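Local coordinates for isoflavone reductase (Medicago sativa, PDB 2GAS), which reduces achiral 2'-hydroxyisoflavones to chiral isoflavanones with NADPH, giving the penultimate intermediate of the alfalfa phytoalexin (-)-medicarpin, at residues V177-V189 with L263-V276. Residues are numbered along the deposited sequence; the frame is centred on the assembly and turned at random.
Sequences VILGDGNVKGAYV and LALYHSQQIKGDAV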
loop_
_atom_site.group_PDB
_atom_site.type_symbol
_atom_site.label_atom_id
_atom_site.label_comp_id
_atom_site.label_asym_id
_atom_site.label_seq_id
_atom_site.Cartn_x
_atom_site.Cartn_y
_atom_site.Cartn_z
ATOM N N VAL A 177 -16.877 -0.375 -18.024
ATOM C CA VAL A 177 -15.878 -0.415 -19.086
ATOM C C VAL A 177 -14.711 -1.252 -18.589
ATOM O O VAL A 177 -14.202 -1.035 -17.486
ATOM C CB VAL A 177 -15.366 0.993 -19.453
ATOM C CG1 VAL A 177 -14.102 0.883 -20.299
ATOM C CG2 VAL A 177 -16.423 1.741 -20.226
ATOM N N ILE A 178 -14.294 -2.213 -19.406
ATOM C CA ILE A 178 -13.196 -3.095 -19.048
ATOM C C ILE A 178 -11.987 -2.810 -19.931
ATOM O O ILE A 178 -12.119 -2.685 -21.150
ATOM C CB ILE A 178 -13.593 -4.591 -19.222
ATOM C CG1 ILE A 178 -14.816 -4.921 -18.358
ATOM C CG2 ILE A 178 -12.430 -5.497 -18.855
ATOM C CD1 ILE A 178 -16.139 -4.770 -19.096
ATOM N N LEU A 179 -10.818 -2.682 -19.310
ATOM C CA LEU A 179 -9.596 -2.447 -20.060
ATOM C C LEU A 179 -9.073 -3.805 -20.507
ATOM O O LEU A 179 -8.875 -4.701 -19.690
ATOM C CB LEU A 179 -8.557 -1.743 -19.187
ATOM C CG LEU A 179 -9.043 -0.467 -18.505
ATOM C CD1 LEU A 179 -7.855 0.174 -17.810
ATOM C CD2 LEU A 179 -9.657 0.494 -19.514
ATOM N N GLY A 180 -8.850 -3.958 -21.806
ATOM C CA GLY A 180 -8.377 -5.231 -22.311
ATOM C C GLY A 180 -9.500 -6.246 -22.276
ATOM O O GLY A 180 -10.666 -5.860 -22.172
ATOM N N ASP A 181 -9.171 -7.535 -22.331
ATOM C CA ASP A 181 -10.221 -8.556 -22.338
ATOM C C ASP A 181 -10.825 -8.904 -20.981
ATOM O O ASP A 181 -11.813 -9.636 -20.909
ATOM C CB ASP A 181 -9.738 -9.837 -23.039
ATOM C CG ASP A 181 -8.678 -10.591 -22.259
ATOM O OD1 ASP A 181 -8.326 -11.710 -22.692
ATOM O OD2 ASP A 181 -8.192 -10.088 -21.227
ATOM N N GLY A 182 -10.242 -8.373 -19.908
ATOM C CA GLY A 182 -10.766 -8.634 -18.579
ATOM C C GLY A 182 -10.382 -9.969 -17.970
ATOM O O GLY A 182 -10.948 -10.366 -16.955
ATOM N N ASN A 183 -9.424 -10.668 -18.573
ATOM C CA ASN A 183 -9.007 -11.968 -18.050
ATOM C C ASN A 183 -7.610 -11.953 -17.432
ATOM O O ASN A 183 -6.901 -12.962 -17.442
ATOM C CB ASN A 183 -9.078 -13.026 -19.160
ATOM C CG ASN A 183 -10.488 -13.208 -19.700
ATOM O OD1 ASN A 183 -11.423 -13.454 -18.941
ATOM N ND2 ASN A 183 -10.645 -13.084 -21.014
ATOM N N VAL A 184 -7.230 -10.804 -16.879
ATOM C CA VAL A 184 -5.925 -10.640 -16.247
ATOM C C VAL A 184 -6.108 -10.529 -14.737
ATOM O O VAL A 184 -6.820 -9.653 -14.253
ATOM C CB VAL A 184 -5.224 -9.371 -16.766
ATOM C CG1 VAL A 184 -3.889 -9.191 -16.066
ATOM C CG2 VAL A 184 -5.030 -9.469 -18.277
ATOM N N LYS A 185 -5.463 -11.423 -14.000
ATOM C CA LYS A 185 -5.580 -11.431 -12.549
ATOM C C LYS A 185 -5.074 -10.170 -11.855
ATOM O O LYS A 185 -4.038 -9.611 -12.215
ATOM C CB LYS A 185 -4.844 -12.643 -11.970
ATOM C CG LYS A 185 -5.507 -13.985 -12.245
ATOM C CD LYS A 185 -6.726 -14.199 -11.368
ATOM C CE LYS A 185 -7.297 -15.603 -11.561
ATOM N NZ LYS A 185 -8.450 -15.882 -10.662
ATOM N N GLY A 186 -5.835 -9.738 -10.854
ATOM C CA GLY A 186 -5.474 -8.586 -10.045
ATOM C C GLY A 186 -5.500 -9.089 -8.613
ATOM O O GLY A 186 -6.151 -10.099 -8.345
ATOM N N ALA A 187 -4.803 -8.417 -7.698
ATOM C CA ALA A 187 -4.777 -8.836 -6.291
ATOM C C ALA A 187 -5.335 -7.711 -5.425
ATOM O O ALA A 187 -4.825 -6.593 -5.455
ATOM C CB ALA A 187 -3.343 -9.178 -5.872
ATOM N N TYR A 188 -6.387 -8.010 -4.662
ATOM C CA TYR A 188 -7.044 -7.022 -3.811
ATOM C C TYR A 188 -6.946 -7.332 -2.322
ATOM O O TYR A 188 -6.996 -8.488 -1.914
ATOM C CB TYR A 188 -8.521 -6.904 -4.199
ATOM C CG TYR A 188 -8.732 -6.567 -5.652
ATOM C CD1 TYR A 188 -8.832 -7.576 -6.611
ATOM C CD2 TYR A 188 -8.784 -5.243 -6.079
ATOM C CE1 TYR A 188 -8.978 -7.274 -7.963
ATOM C CE2 TYR A 188 -8.927 -4.927 -7.433
ATOM C CZ TYR A 188 -9.023 -5.948 -8.366
ATOM O OH TYR A 188 -9.148 -5.642 -9.708
ATOM N N VAL A 189 -6.829 -6.282 -1.515
ATOM C CA VAL A 189 -6.712 -6.431 -0.069
ATOM C C VAL A 189 -7.218 -5.160 0.611
ATOM O O VAL A 189 -7.004 -4.053 0.108
ATOM C CB VAL A 189 -5.230 -6.704 0.326
ATOM C CG1 VAL A 189 -4.345 -5.547 -0.121
ATOM C CG2 VAL A 189 -5.105 -6.923 1.824
ATOM N N LEU A 263 -5.392 6.282 -15.481
ATOM C CA LEU A 263 -5.526 5.279 -16.532
ATOM C C LEU A 263 -4.267 4.439 -16.672
ATOM O O LEU A 263 -4.343 3.240 -16.941
ATOM C CB LEU A 263 -5.836 5.935 -17.879
ATOM C CG LEU A 263 -7.294 6.001 -18.330
ATOM C CD1 LEU A 263 -7.325 6.439 -19.788
ATOM C CD2 LEU A 263 -7.961 4.639 -18.178
ATOM N N ALA A 264 -3.105 5.065 -16.506
ATOM C CA ALA A 264 -1.847 4.333 -16.614
ATOM C C ALA A 264 -1.753 3.329 -15.463
ATOM O O ALA A 264 -1.253 2.223 -15.630
ATOM C CB ALA A 264 -0.665 5.296 -16.579
ATOM N N LEU A 265 -2.240 3.727 -14.291
ATOM C CA LEU A 265 -2.228 2.839 -13.134
ATOM C C LEU A 265 -3.106 1.617 -13.433
ATOM O O LEU A 265 -2.690 0.480 -13.212
ATOM C CB LEU A 265 -2.750 3.582 -11.897
ATOM C CG LEU A 265 -2.736 2.827 -10.567
ATOM C CD1 LEU A 265 -1.328 2.361 -10.235
ATOM C CD2 LEU A 265 -3.260 3.745 -9.474
ATOM N N TYR A 266 -4.311 1.858 -13.949
ATOM C CA TYR A 266 -5.240 0.779 -14.293
ATOM C C TYR A 266 -4.675 -0.091 -15.416
ATOM O O TYR A 266 -4.845 -1.304 -15.414
ATOM C CB TYR A 266 -6.584 1.351 -14.747
ATOM C CG TYR A 266 -7.355 2.101 -13.689
ATOM C CD1 TYR A 266 -8.274 3.083 -14.052
ATOM C CD2 TYR A 266 -7.185 1.827 -12.331
ATOM C CE1 TYR A 266 -9.005 3.776 -13.100
ATOM C CE2 TYR A 266 -7.919 2.522 -11.361
ATOM C CZ TYR A 266 -8.823 3.494 -11.759
ATOM O OH TYR A 266 -9.542 4.210 -10.827
ATOM N N HIS A 267 -4.023 0.540 -16.388
ATOM C CA HIS A 267 -3.420 -0.193 -17.501
ATOM C C HIS A 267 -2.437 -1.241 -16.972
ATOM O O HIS A 267 -2.461 -2.404 -17.370
ATOM C CB HIS A 267 -2.697 0.790 -18.436
ATOM C CG HIS A 267 -1.740 0.141 -19.390
ATOM N ND1 HIS A 267 -2.144 -0.512 -20.535
ATOM C CD2 HIS A 267 -0.389 0.044 -19.359
ATOM C CE1 HIS A 267 -1.082 -0.984 -21.167
ATOM N NE2 HIS A 267 -0.006 -0.660 -20.475
ATOM N N SER A 268 -1.568 -0.823 -16.062
ATOM C CA SER A 268 -0.585 -1.721 -15.485
ATOM C C SER A 268 -1.239 -2.833 -14.664
ATOM O O SER A 268 -0.812 -3.981 -14.708
ATOM C CB SER A 268 0.380 -0.917 -14.602
ATOM O OG SER A 268 1.288 -1.771 -13.925
ATOM N N GLN A 269 -2.294 -2.489 -13.932
ATOM C CA GLN A 269 -2.975 -3.455 -13.069
ATOM C C GLN A 269 -3.973 -4.355 -13.803
ATOM O O GLN A 269 -4.083 -5.542 -13.500
ATOM C CB GLN A 269 -3.690 -2.689 -11.939
ATOM C CG GLN A 269 -4.148 -3.519 -10.725
ATOM C CD GLN A 269 -5.627 -3.902 -10.777
ATOM O OE1 GLN A 269 -6.435 -3.221 -11.415
ATOM N NE2 GLN A 269 -5.989 -4.980 -10.081
ATOM N N GLN A 270 -4.667 -3.789 -14.782
ATOM C CA GLN A 270 -5.697 -4.509 -15.529
ATOM C C GLN A 270 -5.265 -5.195 -16.819
ATOM O O GLN A 270 -5.814 -6.239 -17.177
ATOM C CB GLN A 270 -6.847 -3.549 -15.847
ATOM C CG GLN A 270 -7.553 -2.965 -14.621
ATOM C CD GLN A 270 -8.724 -3.812 -14.159
ATOM O OE1 GLN A 270 -9.631 -4.110 -14.940
ATOM N NE2 GLN A 270 -8.720 -4.194 -12.885
ATOM N N ILE A 271 -4.304 -4.603 -17.523
ATOM C CA ILE A 271 -3.832 -5.159 -18.790
ATOM C C ILE A 271 -2.481 -5.848 -18.701
ATOM O O ILE A 271 -2.330 -6.991 -19.134
ATOM C CB ILE A 271 -3.758 -4.058 -19.886
ATOM C CG1 ILE A 271 -5.164 -3.564 -20.202
ATOM C CG2 ILE A 271 -3.121 -4.610 -21.161
ATOM C CD1 ILE A 271 -6.084 -4.683 -20.499
ATOM N N LYS A 272 -1.492 -5.166 -18.139
ATOM C CA LYS A 272 -0.166 -5.758 -18.045
ATOM C C LYS A 272 -0.090 -6.830 -16.969
ATOM O O LYS A 272 0.814 -7.665 -16.990
ATOM C CB LYS A 272 0.889 -4.679 -17.782
ATOM C CG LYS A 272 0.945 -3.568 -18.832
ATOM C CD LYS A 272 1.197 -4.109 -20.236
ATOM C CE LYS A 272 2.587 -4.711 -20.359
ATOM N NZ LYS A 272 2.921 -5.059 -21.777
ATOM N N GLY A 273 -1.039 -6.809 -16.035
ATOM C CA GLY A 273 -1.053 -7.791 -14.964
ATOM C C GLY A 273 0.128 -7.671 -14.018
ATOM O O GLY A 273 0.866 -8.638 -13.810
ATOM N N ASP A 274 0.310 -6.495 -13.424
ATOM C CA ASP A 274 1.435 -6.312 -12.514
ATOM C C ASP A 274 1.387 -7.161 -11.241
ATOM O O ASP A 274 2.382 -7.241 -10.520
ATOM C CB ASP A 274 1.636 -4.824 -12.164
ATOM C CG ASP A 274 0.376 -4.144 -11.662
ATOM O OD1 ASP A 274 -0.460 -4.802 -11.013
ATOM O OD2 ASP A 274 0.235 -2.926 -11.906
ATOM N N ALA A 275 0.252 -7.804 -10.964
ATOM C CA ALA A 275 0.145 -8.657 -9.780
ATOM C C ALA A 275 0.452 -10.101 -10.148
ATOM O O ALA A 275 0.460 -10.981 -9.285
ATOM C CB ALA A 275 -1.258 -8.571 -9.173
ATOM N N VAL A 276 0.719 -10.335 -11.431
ATOM C CA VAL A 276 1.001 -11.674 -11.933
ATOM C C VAL A 276 2.492 -11.916 -12.140
ATOM O O VAL A 276 3.110 -11.304 -13.008
ATOM C CB VAL A 276 0.282 -11.911 -13.276
ATOM C CG1 VAL A 276 0.544 -13.326 -13.773
ATOM C CG2 VAL A 276 -1.204 -11.661 -13.111
HETATM O O HOH W 1 -9.378 -5.841 -17.093
HETATM O O HOH W 2 -11.053 -2.499 -16.487
HETATM O O HOH W 3 -6.583 -7.093 -13.102
HETATM O O HOH W 4 -2.608 -7.340 -11.914
HETATM O O HOH W 5 -3.506 -5.990 -8.829
#
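A chi1 of -164° turns the Gln-269 chain away from its own backbone nitrogen, and a bend at chi2 brings NE2 to the hydroxyl of Tyr-188, whose own CG lies anti to the carbonyl carbon (chi1 -56°). The site belongs to the smaller part of this NmrA-type reductase, beside the Rossmann sheet, where the last turns of helix 259-271 and a type I turn from Gly-273 to Val-276 pack on two strands and their connecting loop. Gln-269 NE2 gives a weak but straight hydrogen bond to Tyr-188 OH at 3.2 Å, amide and ring planes 75° apart, and also donates to a water that accepts from Ala-187 N. Gln-269 OE1 accepts from Gln-270 NE2 at 2.9 Å; bonds at both ends set the amide's rotation. A leucine in place of Gln-269 would probably cost Tyr-188 OH and that water their amide donor and leave Gln-270 NE2 only its weak bond to Gln-223. Next door, Leu-179 lays CD1 against Tyr-266 CB at 3.5 Å, and Val-184 sets CG1 on Gly-273 CA at 3.3 Å, where a side chain would collide. Ala-187 CB meets Ala-275 CB at 4.0 Å. Gln-270 OE1 takes two water protons: one water also donates to Leu-179 O, the other accepts from Leu-179 N at 2.8 Å.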